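Local coordinates for protein CdnC (Chryseobacterium gregarium DSM 19109, PDB 7MGV) that probably uses ATP to install omega-ester macrocycles, single and bicyclic, in a ribosomally made precursor peptide, as a graspetide ATP-grasp ligase, at residues Asn22-Ser35 with Asn84-Arg96. Sequence-based numbering, arbitrary orientation.
Sequences NKILIITHTADNFS and NSLEDISTVWYRR
Leu25 and Ile27 lie on one face of two neighbouring parallel strands, 22-28 and 91-94, and meet Val92 and Tyr94 there in the tight part of the contact. Leu25 and Val92 run side by side, CD2 of Leu25 3.7 Å from CG2 of Val92, while CD1 of Leu25 reaches across to Leu86 at about a right angle. Ile27 approaches the Tyr94 ring at its edge, CB of Ile27 3.6 Å from CD1 of Tyr94. Helix 110-130 covers this face through Phe125, Phe127 and Leu128. On the other face CD1 of Ile26 sits near the plane of the Trp93 indole, 3.8 Å from CE3, and helix 35-46 packs against both residues. Between the faces, Trp93 N-H donates to Leu25 O, and Trp93 O accepts from Ile27 N, the latter bond nearly straight (173°).

The two ends are more polar. Lys23 O takes two bonds from Ser90: the backbone N arrives in the carbonyl plane, whereas OG, 2.7 Å away, comes from above it. Lys23 bends at chi3 (-72°), which carries NZ to Ser85 O (2.7 Å), at the end of strand 83-85, and to the syn side of OD1 of the exposed Asp88 (2.6 Å), within the type I turn 86-89. Beyond strand 91-94 the polar contacts weaken, although the Arg95 chain still lies against Thr28: the bond from Arg95 N to Ile27 O is weak, and Asp32 OD2 lies over one face of the Arg95 guanidinium, 3.8 Å from NE, a long salt bridge with no N-H directed at it; NH2 pairs with Glu320 instead. The pairing thus joins central strands of the four-stranded parallel sheet in the MvdD-type pre-ATP-grasp region, with directional bonds tying Lys23 to Ser85, Asp88 and Ser90, in and beside the turn, and probably little more than electrostatic attraction linking Asp32 to Arg95.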
# COMPACT_ATOMS: atom_id res chain seq x y z
N ASN A 22 -23.69 -12.72 15.23
CA ASN A 22 -22.35 -12.33 14.81
C ASN A 22 -22.42 -11.55 13.50
O ASN A 22 -23.01 -12.02 12.52
CB ASN A 22 -21.46 -13.56 14.66
CG ASN A 22 -20.50 -13.73 15.82
OD1 ASN A 22 -20.73 -13.22 16.91
ND2 ASN A 22 -19.41 -14.45 15.59
N LYS A 23 -21.81 -10.37 13.49
CA LYS A 23 -21.87 -9.47 12.35
C LYS A 23 -20.60 -9.58 11.52
O LYS A 23 -19.49 -9.61 12.06
CB LYS A 23 -22.07 -8.03 12.80
CG LYS A 23 -23.43 -7.77 13.42
CD LYS A 23 -23.62 -6.30 13.76
CE LYS A 23 -22.77 -5.90 14.95
NZ LYS A 23 -22.99 -4.47 15.32
N ILE A 24 -20.77 -9.64 10.20
CA ILE A 24 -19.66 -9.81 9.26
C ILE A 24 -19.74 -8.67 8.25
O ILE A 24 -20.68 -8.61 7.45
CB ILE A 24 -19.70 -11.17 8.55
CG1 ILE A 24 -19.52 -12.30 9.57
CG2 ILE A 24 -18.64 -11.24 7.46
CD1 ILE A 24 -19.51 -13.67 8.95
N LEU A 25 -18.75 -7.78 8.28
CA LEU A 25 -18.68 -6.68 7.32
C LEU A 25 -18.08 -7.17 6.01
O LEU A 25 -17.05 -7.84 5.99
CB LEU A 25 -17.84 -5.54 7.89
CG LEU A 25 -17.79 -4.26 7.05
CD1 LEU A 25 -19.14 -3.56 7.04
CD2 LEU A 25 -16.70 -3.33 7.56
N ILE A 26 -18.74 -6.83 4.90
CA ILE A 26 -18.27 -7.18 3.57
C ILE A 26 -18.17 -5.91 2.74
O ILE A 26 -19.14 -5.15 2.62
CB ILE A 26 -19.21 -8.19 2.88
CG1 ILE A 26 -19.22 -9.52 3.65
CG2 ILE A 26 -18.79 -8.41 1.44
CD1 ILE A 26 -19.99 -10.62 2.95
N ILE A 27 -16.99 -5.67 2.17
CA ILE A 27 -16.73 -4.51 1.33
C ILE A 27 -16.82 -4.95 -0.13
O ILE A 27 -16.10 -5.86 -0.56
CB ILE A 27 -15.35 -3.90 1.63
CG1 ILE A 27 -15.15 -3.75 3.14
CG2 ILE A 27 -15.21 -2.55 0.93
CD1 ILE A 27 -16.03 -2.71 3.78
N THR A 28 -17.69 -4.30 -0.89
CA THR A 28 -17.90 -4.61 -2.30
C THR A 28 -18.25 -3.31 -3.03
O THR A 28 -18.05 -2.22 -2.50
CB THR A 28 -18.99 -5.68 -2.47
OG1 THR A 28 -20.03 -5.47 -1.51
CG2 THR A 28 -18.42 -7.08 -2.32
N HIS A 29 -18.77 -3.45 -4.25
CA HIS A 29 -19.35 -2.34 -4.99
C HIS A 29 -20.71 -2.78 -5.52
O HIS A 29 -21.09 -3.95 -5.44
CB HIS A 29 -18.43 -1.89 -6.14
CG HIS A 29 -18.17 -2.95 -7.16
ND1 HIS A 29 -18.71 -2.92 -8.43
CD2 HIS A 29 -17.41 -4.07 -7.11
CE1 HIS A 29 -18.30 -3.97 -9.11
NE2 HIS A 29 -17.52 -4.69 -8.33
N THR A 30 -21.46 -1.81 -6.05
CA THR A 30 -22.85 -2.07 -6.43
C THR A 30 -22.96 -3.08 -7.56
O THR A 30 -23.92 -3.86 -7.59
CB THR A 30 -23.54 -0.77 -6.81
OG1 THR A 30 -22.80 -0.12 -7.85
CG2 THR A 30 -23.64 0.16 -5.61
N ALA A 31 -22.02 -3.08 -8.50
CA ALA A 31 -22.14 -3.98 -9.65
C ALA A 31 -21.89 -5.43 -9.27
O ALA A 31 -22.46 -6.34 -9.89
CB ALA A 31 -21.20 -3.54 -10.77
N ASP A 32 -21.06 -5.68 -8.25
CA ASP A 32 -20.83 -7.04 -7.76
C ASP A 32 -21.91 -7.37 -6.74
O ASP A 32 -21.85 -6.93 -5.59
CB ASP A 32 -19.44 -7.18 -7.16
CG ASP A 32 -19.28 -8.46 -6.35
OD1 ASP A 32 -19.69 -9.54 -6.85
OD2 ASP A 32 -18.76 -8.40 -5.21
N ASN A 33 -22.90 -8.14 -7.18
CA ASN A 33 -23.93 -8.66 -6.29
C ASN A 33 -24.11 -10.16 -6.45
O ASN A 33 -25.01 -10.73 -5.83
CB ASN A 33 -25.27 -7.95 -6.56
CG ASN A 33 -26.19 -7.93 -5.35
OD1 ASN A 33 -26.92 -6.96 -5.13
ND2 ASN A 33 -26.17 -9.01 -4.57
N PHE A 34 -23.29 -10.81 -7.26
CA PHE A 34 -23.56 -12.16 -7.74
C PHE A 34 -22.71 -13.20 -7.02
O PHE A 34 -23.25 -14.17 -6.48
CB PHE A 34 -23.35 -12.25 -9.26
CG PHE A 34 -23.71 -10.99 -10.02
CD1 PHE A 34 -24.79 -10.20 -9.64
CD2 PHE A 34 -22.97 -10.60 -11.12
CE1 PHE A 34 -25.09 -9.04 -10.32
CE2 PHE A 34 -23.29 -9.45 -11.82
CZ PHE A 34 -24.36 -8.67 -11.42
N SER A 35 -21.39 -13.01 -7.01
CA SER A 35 -20.52 -13.88 -6.24
C SER A 35 -20.78 -13.74 -4.75
O SER A 35 -20.70 -14.72 -3.99
CB SER A 35 -19.06 -13.58 -6.56
OG SER A 35 -18.21 -14.05 -5.53
N ASN A 84 -26.17 0.48 10.74
CA ASN A 84 -25.47 -0.52 11.54
C ASN A 84 -24.35 0.15 12.34
O ASN A 84 -23.93 1.26 12.05
CB ASN A 84 -24.88 -1.63 10.66
CG ASN A 84 -25.92 -2.26 9.75
OD1 ASN A 84 -26.11 -1.82 8.62
ND2 ASN A 84 -26.59 -3.29 10.24
N SER A 85 -23.90 -0.56 13.37
CA SER A 85 -22.70 -0.20 14.12
C SER A 85 -21.64 -1.26 13.88
O SER A 85 -21.93 -2.46 13.91
CB SER A 85 -23.00 -0.05 15.62
OG SER A 85 -22.61 -1.21 16.33
N LEU A 86 -20.40 -0.83 13.63
CA LEU A 86 -19.37 -1.73 13.13
C LEU A 86 -18.24 -2.00 14.11
O LEU A 86 -17.42 -2.88 13.84
CB LEU A 86 -18.77 -1.17 11.83
CG LEU A 86 -19.76 -0.81 10.73
CD1 LEU A 86 -19.04 -0.14 9.58
CD2 LEU A 86 -20.51 -2.05 10.26
N GLU A 87 -18.16 -1.27 15.23
CA GLU A 87 -17.05 -1.46 16.16
C GLU A 87 -17.06 -2.84 16.82
O GLU A 87 -16.09 -3.19 17.50
CB GLU A 87 -17.08 -0.38 17.24
CG GLU A 87 -18.19 -0.55 18.27
CD GLU A 87 -19.55 -0.14 17.75
OE1 GLU A 87 -20.49 -0.96 17.81
OE2 GLU A 87 -19.68 1.00 17.27
N ASP A 88 -18.12 -3.63 16.63
CA ASP A 88 -18.24 -4.95 17.24
C ASP A 88 -18.43 -6.04 16.19
O ASP A 88 -19.01 -7.09 16.48
CB ASP A 88 -19.39 -4.98 18.25
CG ASP A 88 -20.72 -4.64 17.61
OD1 ASP A 88 -20.73 -3.95 16.57
OD2 ASP A 88 -21.77 -5.06 18.15
N ILE A 89 -17.94 -5.81 14.97
CA ILE A 89 -18.02 -6.84 13.94
C ILE A 89 -17.12 -8.01 14.33
O ILE A 89 -16.07 -7.84 14.97
CB ILE A 89 -17.63 -6.28 12.56
CG1 ILE A 89 -16.25 -5.63 12.61
CG2 ILE A 89 -18.68 -5.30 12.07
CD1 ILE A 89 -15.66 -5.35 11.25
N SER A 90 -17.53 -9.22 13.94
CA SER A 90 -16.73 -10.40 14.24
C SER A 90 -15.56 -10.54 13.26
O SER A 90 -14.43 -10.80 13.68
CB SER A 90 -17.60 -11.65 14.22
OG SER A 90 -18.21 -11.83 12.95
N THR A 91 -15.82 -10.38 11.96
CA THR A 91 -14.78 -10.35 10.95
C THR A 91 -15.14 -9.31 9.90
O THR A 91 -16.26 -8.79 9.86
CB THR A 91 -14.57 -11.71 10.26
OG1 THR A 91 -15.71 -12.01 9.44
CG2 THR A 91 -14.36 -12.82 11.28
N VAL A 92 -14.18 -9.02 9.03
CA VAL A 92 -14.39 -8.18 7.86
C VAL A 92 -13.85 -8.92 6.65
O VAL A 92 -12.83 -9.62 6.73
CB VAL A 92 -13.72 -6.79 8.02
CG1 VAL A 92 -12.21 -6.93 8.16
CG2 VAL A 92 -14.07 -5.89 6.84
N TRP A 93 -14.55 -8.79 5.52
CA TRP A 93 -14.09 -9.33 4.24
C TRP A 93 -13.97 -8.15 3.28
O TRP A 93 -14.98 -7.66 2.76
CB TRP A 93 -15.03 -10.40 3.70
CG TRP A 93 -14.58 -10.96 2.39
CD1 TRP A 93 -13.31 -10.98 1.89
CD2 TRP A 93 -15.41 -11.58 1.39
NE1 TRP A 93 -13.29 -11.57 0.66
CE2 TRP A 93 -14.56 -11.95 0.32
CE3 TRP A 93 -16.77 -11.85 1.29
CZ2 TRP A 93 -15.04 -12.58 -0.82
CZ3 TRP A 93 -17.25 -12.48 0.15
CH2 TRP A 93 -16.38 -12.84 -0.89
N TYR A 94 -12.74 -7.70 3.05
CA TYR A 94 -12.47 -6.57 2.17
C TYR A 94 -12.09 -7.12 0.80
O TYR A 94 -10.95 -7.54 0.57
CB TYR A 94 -11.38 -5.68 2.75
CG TYR A 94 -10.89 -4.60 1.80
CD1 TYR A 94 -11.77 -3.91 0.98
CD2 TYR A 94 -9.54 -4.27 1.74
CE1 TYR A 94 -11.32 -2.93 0.12
CE2 TYR A 94 -9.08 -3.29 0.89
CZ TYR A 94 -9.97 -2.62 0.08
OH TYR A 94 -9.52 -1.64 -0.77
N ARG A 95 -13.06 -7.13 -0.12
CA ARG A 95 -12.76 -7.35 -1.53
C ARG A 95 -12.22 -6.05 -2.10
O ARG A 95 -12.86 -5.00 -1.98
CB ARG A 95 -14.01 -7.80 -2.28
CG ARG A 95 -14.79 -8.90 -1.56
CD ARG A 95 -15.83 -9.53 -2.46
NE ARG A 95 -15.43 -9.50 -3.86
CZ ARG A 95 -15.49 -10.55 -4.68
NH1 ARG A 95 -15.93 -11.72 -4.23
NH2 ARG A 95 -15.11 -10.43 -5.94
N ARG A 96 -11.03 -6.11 -2.72
CA ARG A 96 -10.28 -4.91 -3.05
C ARG A 96 -11.11 -3.94 -3.88
O ARG A 96 -11.76 -4.32 -4.86
CB ARG A 96 -9.00 -5.27 -3.80
CG ARG A 96 -8.08 -4.07 -4.00
CD ARG A 96 -6.71 -4.47 -4.50
NE ARG A 96 -5.71 -3.45 -4.18
CZ ARG A 96 -4.44 -3.50 -4.54
NH1 ARG A 96 -3.99 -4.53 -5.25
NH2 ARG A 96 -3.61 -2.52 -4.20